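Local coordinates for protein NAD_Gly3P_dh, NAD-dependent glycerol-3-phosphate dehydrogenase (Streptosporangium roseum, PDB 5OCM) that binds NADP+ and, as an imine reductase related to the beta-hydroxyacid dehydrogenases, probably reduces imines to amines with NADPH as hydride donor, at residues Asp3-Leu9 with Ala59-Val65; Gly127-Leu133 with Ser151-Gly155. All coordinates share one frame. Numbering follows the deposited sequence.

Contact 1: residues Asp3-Leu9 with Ala59-Val65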
loop_
_atom_site.group_PDB
_atom_site.type_symbol
_atom_site.label_atom_id
_atom_site.label_comp_id
_atom_site.label_asym_id
_atom_site.label_seq_id
_atom_site.Cartn_x
_atom_site.Cartn_y
_atom_site.Cartn_z
ATOM N N ASP A 3 10.191 -21.390 -38.069
ATOM C CA ASP A 3 9.504 -20.058 -37.981
ATOM C C ASP A 3 8.563 -20.116 -36.770
ATOM O O ASP A 3 7.863 -21.107 -36.596
ATOM C CB ASP A 3 8.636 -19.774 -39.195
ATOM C CG ASP A 3 9.414 -19.550 -40.462
ATOM O OD1 ASP A 3 10.529 -18.994 -40.407
ATOM O OD2 ASP A 3 8.847 -19.894 -41.527
ATOM N N THR A 4 8.586 -19.077 -35.946
ATOM C CA THR A 4 7.808 -19.050 -34.745
ATOM C C THR A 4 7.037 -17.744 -34.683
ATOM O O THR A 4 7.238 -16.870 -35.470
ATOM C CB THR A 4 8.696 -19.274 -33.486
ATOM O OG1 THR A 4 9.851 -18.422 -33.510
ATOM C CG2 THR A 4 9.185 -20.709 -33.394
ATOM N N ASP A 5 6.133 -17.641 -33.730
ATOM C CA ASP A 5 5.258 -16.474 -33.581
ATOM C C ASP A 5 5.889 -15.376 -32.726
ATOM O O ASP A 5 5.624 -14.204 -32.942
ATOM C CB ASP A 5 3.932 -16.906 -32.924
ATOM C CG ASP A 5 3.186 -17.939 -33.733
ATOM O OD1 ASP A 5 3.073 -17.785 -34.931
ATOM O OD2 ASP A 5 2.731 -18.920 -33.162
ATOM N N VAL A 6 6.700 -15.784 -31.735
ATOM C CA VAL A 6 7.271 -14.863 -30.776
ATOM C C VAL A 6 8.619 -15.382 -30.288
ATOM O O VAL A 6 8.803 -16.570 -30.139
ATOM C CB VAL A 6 6.262 -14.551 -29.623
ATOM C CG1 VAL A 6 5.976 -15.761 -28.857
ATOM C CG2 VAL A 6 6.815 -13.500 -28.679
ATOM N N THR A 7 9.573 -14.477 -30.139
ATOM C CA THR A 7 10.899 -14.713 -29.571
ATOM C C THR A 7 11.018 -13.992 -28.211
ATOM O O THR A 7 10.578 -12.851 -28.090
ATOM C CB THR A 7 11.999 -14.234 -30.527
ATOM O OG1 THR A 7 12.025 -15.141 -31.665
ATOM C CG2 THR A 7 13.362 -14.239 -29.852
ATOM N N VAL A 8 11.579 -14.687 -27.207
ATOM C CA VAL A 8 11.944 -14.095 -25.965
ATOM C C VAL A 8 13.479 -14.142 -25.830
ATOM O O VAL A 8 14.104 -15.237 -25.914
ATOM C CB VAL A 8 11.296 -14.792 -24.754
ATOM C CG1 VAL A 8 11.760 -14.152 -23.438
ATOM C CG2 VAL A 8 9.771 -14.746 -24.891
ATOM N N LEU A 9 14.084 -12.957 -25.673
ATOM C CA LEU A 9 15.494 -12.813 -25.361
ATOM C C LEU A 9 15.639 -12.450 -23.895
ATOM O O LEU A 9 15.180 -11.389 -23.480
ATOM C CB LEU A 9 16.126 -11.713 -26.206
ATOM C CG LEU A 9 15.886 -11.788 -27.708
ATOM C CD1 LEU A 9 16.503 -10.592 -28.431
ATOM C CD2 LEU A 9 16.435 -13.079 -28.302
ATOM N N ALA A 59 13.782 -15.566 -36.053
ATOM C CA ALA A 59 12.752 -16.611 -36.105
ATOM C C ALA A 59 11.314 -16.099 -36.065
ATOM O O ALA A 59 10.400 -16.825 -36.496
ATOM C CB ALA A 59 12.985 -17.575 -34.980
ATOM N N SER A 60 11.096 -14.877 -35.556
ATOM C CA SER A 60 9.744 -14.425 -35.268
ATOM C C SER A 60 9.458 -13.002 -35.716
ATOM O O SER A 60 10.360 -12.171 -35.731
ATOM C CB SER A 60 9.453 -14.484 -33.733
ATOM O OG SER A 60 9.877 -15.735 -33.171
ATOM N N PRO A 61 8.189 -12.679 -35.970
ATOM C CA PRO A 61 7.833 -11.281 -36.271
ATOM C C PRO A 61 7.699 -10.390 -35.042
ATOM O O PRO A 61 7.573 -9.171 -35.214
ATOM C CB PRO A 61 6.452 -11.405 -36.932
ATOM C CG PRO A 61 5.894 -12.674 -36.400
ATOM C CD PRO A 61 7.059 -13.594 -36.199
ATOM N N LEU A 62 7.708 -10.967 -33.852
ATOM C CA LEU A 62 7.544 -10.244 -32.577
ATOM C C LEU A 62 8.682 -10.718 -31.678
ATOM O O LEU A 62 8.817 -11.927 -31.434
ATOM C CB LEU A 62 6.202 -10.555 -31.950
ATOM C CG LEU A 62 5.850 -9.875 -30.657
ATOM C CD1 LEU A 62 5.661 -8.423 -30.888
ATOM C CD2 LEU A 62 4.610 -10.401 -29.995
ATOM N N VAL A 63 9.502 -9.778 -31.208
ATOM C CA VAL A 63 10.682 -10.088 -30.426
ATOM C C VAL A 63 10.602 -9.329 -29.108
ATOM O O VAL A 63 10.542 -8.100 -29.080
ATOM C CB VAL A 63 11.976 -9.674 -31.128
ATOM C CG1 VAL A 63 13.211 -10.029 -30.261
ATOM C CG2 VAL A 63 12.063 -10.313 -32.502
ATOM N N VAL A 64 10.604 -10.088 -28.023
ATOM C CA VAL A 64 10.411 -9.543 -26.669
ATOM C C VAL A 64 11.766 -9.666 -25.942
ATOM O O VAL A 64 12.346 -10.752 -25.910
ATOM C CB VAL A 64 9.379 -10.342 -25.919
ATOM C CG1 VAL A 64 9.228 -9.835 -24.471
ATOM C CG2 VAL A 64 8.049 -10.235 -26.658
ATOM N N VAL A 65 12.240 -8.571 -25.324
ATOM C CA VAL A 65 13.471 -8.634 -24.575
ATOM C C VAL A 65 13.170 -8.369 -23.108
ATOM O O VAL A 65 12.476 -7.378 -22.777
ATOM C CB VAL A 65 14.591 -7.689 -25.111
ATOM C CG1 VAL A 65 14.141 -6.364 -25.518
ATOM C CG2 VAL A 65 15.813 -7.664 -24.226
#
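Three hydroxyls set the side-chain pattern at and just before the strand starts. Ser60 (m) brings its OG to 2.7 Å from Thr4 OG1, a hydrogen bond whose direction is open, and also to 2.7 Å from Thr7 OG1. Thr4 (p) and Thr7 (m) turn their hydroxyls to this serine, Thr4 from the lead-in and Thr7 from the strand. Thr4 OG1 also bonds Thr30 OG1 in strand 29-32, and Thr7 OG1 bonds the carbonyl of Ala56. Close by, Thr4 N donates to Ala59 O at 2.9 Å.

From Val6 and Leu62 onward the chains run as parallel strands, their axes 4.7 Å apart and 20° off parallel. Thr7 N reaches Leu62 O at 3.0 Å, Val64 N reaches Thr7 O at 2.8 Å, and Leu9 N reaches Val64 O at 2.8 Å. On one face Val6 (p) sets CG2 4.0 Å from both Val64 CG2 and Leu62 CD2; Val8 and Val64, both t, share this face. Val6 and Val8 pack against Phe22 of helix 13-24, Val8 also against Ala19. On the face of Thr7 and Leu9, the leucine's m,t rotamer carries its CD1 back to 3.8 Å from Val63 CG1. Flanked by strands 29-32 and 88-91, this is the central parallel pair of a Rossmann-type dinucleotide-binding fold, its first strand leading into what fits a GxGxxG turn, where Leu11, Leu13 and Met14 bind NADP+.

Contact 2: residues Gly127-Leu133 with Ser151-Gly155; sequences GTADAFL and SLGAG
Leu133 lays its side chain over Leu152, with Leu133 CD2 3.9 Å from Leu152 CB. Leu133 has chi1 near -65° and chi2 near 92°, off-rotamer; Leu152 is m,t and extends onto Leu18, Ala21 and Phe22 of helix 13-24.

Build Gly127 with phi/psi 85/5, a positive phi that suits glycine, and join Gly127 N to Leu152 O at 2.7 Å. Thr128 to Ala131 form a type I beta turn closed by Ala131 N to Thr128 O at 3.1 Å, while Ala129 CB meets Ala154 CB at 4.3 Å. Opposite, Ser151 and Leu152 end a 3-10 segment; Gly153 follows at 167/140, the chain turns a corner at Ala154, and Gly155 takes -84/20.

Beyond the turn Ala131 to Leu133 extend beside Gly155 in parallel register, with Phe132 CA and Gly155 CA 4.1 Å apart. Gly155 N donates to Ala131 O at 3.0 Å, and a weak bond joins Leu133 N to Gly155 O at 3.3 Å. Side chains at Gly153 or Gly155 would clash with Ala131 O, so the close approach depends on both glycines. Phe132 is t, its CD1 3.4 Å from the less surely placed Gly155 O at the ring edge, and packs on Phe204 of the second subunit. Helix 139-149 links strands 131-136 and 155-160, making a beta-alpha-beta crossover at one border of the mixed Rossmann-type sheet.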
loop_
_atom_site.group_PDB
_atom_site.type_symbol
_atom_site.label_atom_id
_atom_site.label_comp_id
_atom_site.label_asym_id
_atom_site.label_seq_id
_atom_site.Cartn_x
_atom_site.Cartn_y
_atom_site.Cartn_z
ATOM N N GLY A 127 0.880 -14.505 -17.241
ATOM C CA GLY A 127 0.109 -15.494 -17.944
ATOM C C GLY A 127 -1.234 -15.794 -17.311
ATOM O O GLY A 127 -1.944 -16.672 -17.769
ATOM N N THR A 128 -1.605 -15.079 -16.269
ATOM C CA THR A 128 -2.918 -15.197 -15.638
ATOM C C THR A 128 -3.686 -13.916 -15.831
ATOM O O THR A 128 -3.159 -12.847 -16.158
ATOM C CB THR A 128 -2.821 -15.520 -14.118
ATOM O OG1 THR A 128 -2.413 -14.351 -13.338
ATOM C CG2 THR A 128 -1.866 -16.643 -13.865
ATOM N N ALA A 129 -4.973 -14.013 -15.552
ATOM C CA ALA A 129 -5.876 -12.884 -15.729
ATOM C C ALA A 129 -5.506 -11.688 -14.872
ATOM O O ALA A 129 -5.697 -10.571 -15.275
ATOM C CB ALA A 129 -7.359 -13.271 -15.540
ATOM N N ASP A 130 -4.941 -11.912 -13.704
ATOM C CA ASP A 130 -4.524 -10.829 -12.849
ATOM C C ASP A 130 -3.228 -10.110 -13.210
ATOM O O ASP A 130 -2.890 -9.120 -12.579
ATOM C CB ASP A 130 -4.382 -11.343 -11.430
ATOM C CG ASP A 130 -5.737 -11.718 -10.816
ATOM O OD1 ASP A 130 -6.775 -11.193 -11.283
ATOM O OD2 ASP A 130 -5.712 -12.535 -9.892
ATOM N N ALA A 131 -2.456 -10.587 -14.180
ATOM C CA ALA A 131 -1.247 -9.862 -14.495
ATOM C C ALA A 131 -1.554 -8.556 -15.160
ATOM O O ALA A 131 -2.375 -8.539 -16.078
ATOM C CB ALA A 131 -0.342 -10.708 -15.362
ATOM N N PHE A 132 -0.817 -7.515 -14.762
ATOM C CA PHE A 132 -1.002 -6.157 -15.282
ATOM C C PHE A 132 0.279 -5.748 -16.009
ATOM O O PHE A 132 1.354 -5.878 -15.447
ATOM C CB PHE A 132 -1.179 -5.381 -13.933
ATOM C CG PHE A 132 -1.454 -3.927 -14.027
ATOM C CD1 PHE A 132 -2.183 -3.393 -15.066
ATOM C CD2 PHE A 132 -1.081 -3.088 -12.966
ATOM C CE1 PHE A 132 -2.484 -2.037 -15.082
ATOM C CE2 PHE A 132 -1.322 -1.744 -13.008
ATOM C CZ PHE A 132 -2.073 -1.215 -14.014
ATOM N N LEU A 133 0.169 -5.295 -17.261
ATOM C CA LEU A 133 1.338 -4.863 -18.027
ATOM C C LEU A 133 0.990 -3.596 -18.779
ATOM O O LEU A 133 -0.128 -3.453 -19.307
ATOM C CB LEU A 133 1.793 -5.955 -19.018
ATOM C CG LEU A 133 2.306 -7.258 -18.436
ATOM C CD1 LEU A 133 1.106 -8.259 -18.307
ATOM C CD2 LEU A 133 3.346 -7.914 -19.338
ATOM N N SER A 151 -1.396 -12.784 -23.939
ATOM C CA SER A 151 -0.986 -14.024 -23.305
ATOM C C SER A 151 -0.280 -13.831 -21.980
ATOM O O SER A 151 -0.284 -14.719 -21.131
ATOM C CB SER A 151 -0.060 -14.838 -24.231
ATOM O OG SER A 151 -0.814 -15.256 -25.360
ATOM N N LEU A 152 0.378 -12.681 -21.832
ATOM C CA LEU A 152 1.129 -12.369 -20.608
ATOM C C LEU A 152 0.213 -11.919 -19.475
ATOM O O LEU A 152 0.583 -12.003 -18.308
ATOM C CB LEU A 152 2.170 -11.326 -20.867
ATOM C CG LEU A 152 3.143 -11.618 -22.007
ATOM C CD1 LEU A 152 4.112 -10.476 -22.208
ATOM C CD2 LEU A 152 3.883 -12.939 -21.761
ATOM N N GLY A 153 -0.986 -11.480 -19.807
ATOM C CA GLY A 153 -1.939 -10.991 -18.809
ATOM C C GLY A 153 -3.112 -10.254 -19.370
ATOM O O GLY A 153 -2.969 -9.440 -20.289
ATOM N N ALA A 154 -4.271 -10.503 -18.784
ATOM C CA ALA A 154 -5.477 -9.797 -19.228
ATOM C C ALA A 154 -5.452 -8.323 -18.878
ATOM O O ALA A 154 -6.168 -7.564 -19.464
ATOM C CB ALA A 154 -6.758 -10.435 -18.653
ATOM N N GLY A 155 -4.610 -7.910 -17.952
ATOM C CA GLY A 155 -4.419 -6.515 -17.602
ATOM C C GLY A 155 -3.449 -5.762 -18.473
ATOM O O GLY A 155 -2.971 -4.716 -18.103
#

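In the fold
Contact 1 and contact 2 belong to the same sheet, one in its parallel centre and the other at the border made by strands 131-136 and 155-160. Strands 88-91 and 113-120 lie between them in the sheet order. Their centres are 19 Å apart and their nearest atoms about 6 Å, without touching; along the chain contact 1 is complete before contact 2 begins. Helix 13-24 bridges them, receiving Val6 and Val8 from contact 1 and Leu152 from contact 2. Neither touches the cofactor by its nearer side chains: that of Val65 is about 7 Å from bound NADP+, that of Leu133 about 9 Å. The trifluoroacetophenone hydrate lies about 10 Å from the Phe132 side chain and about 14 Å from that of Val65.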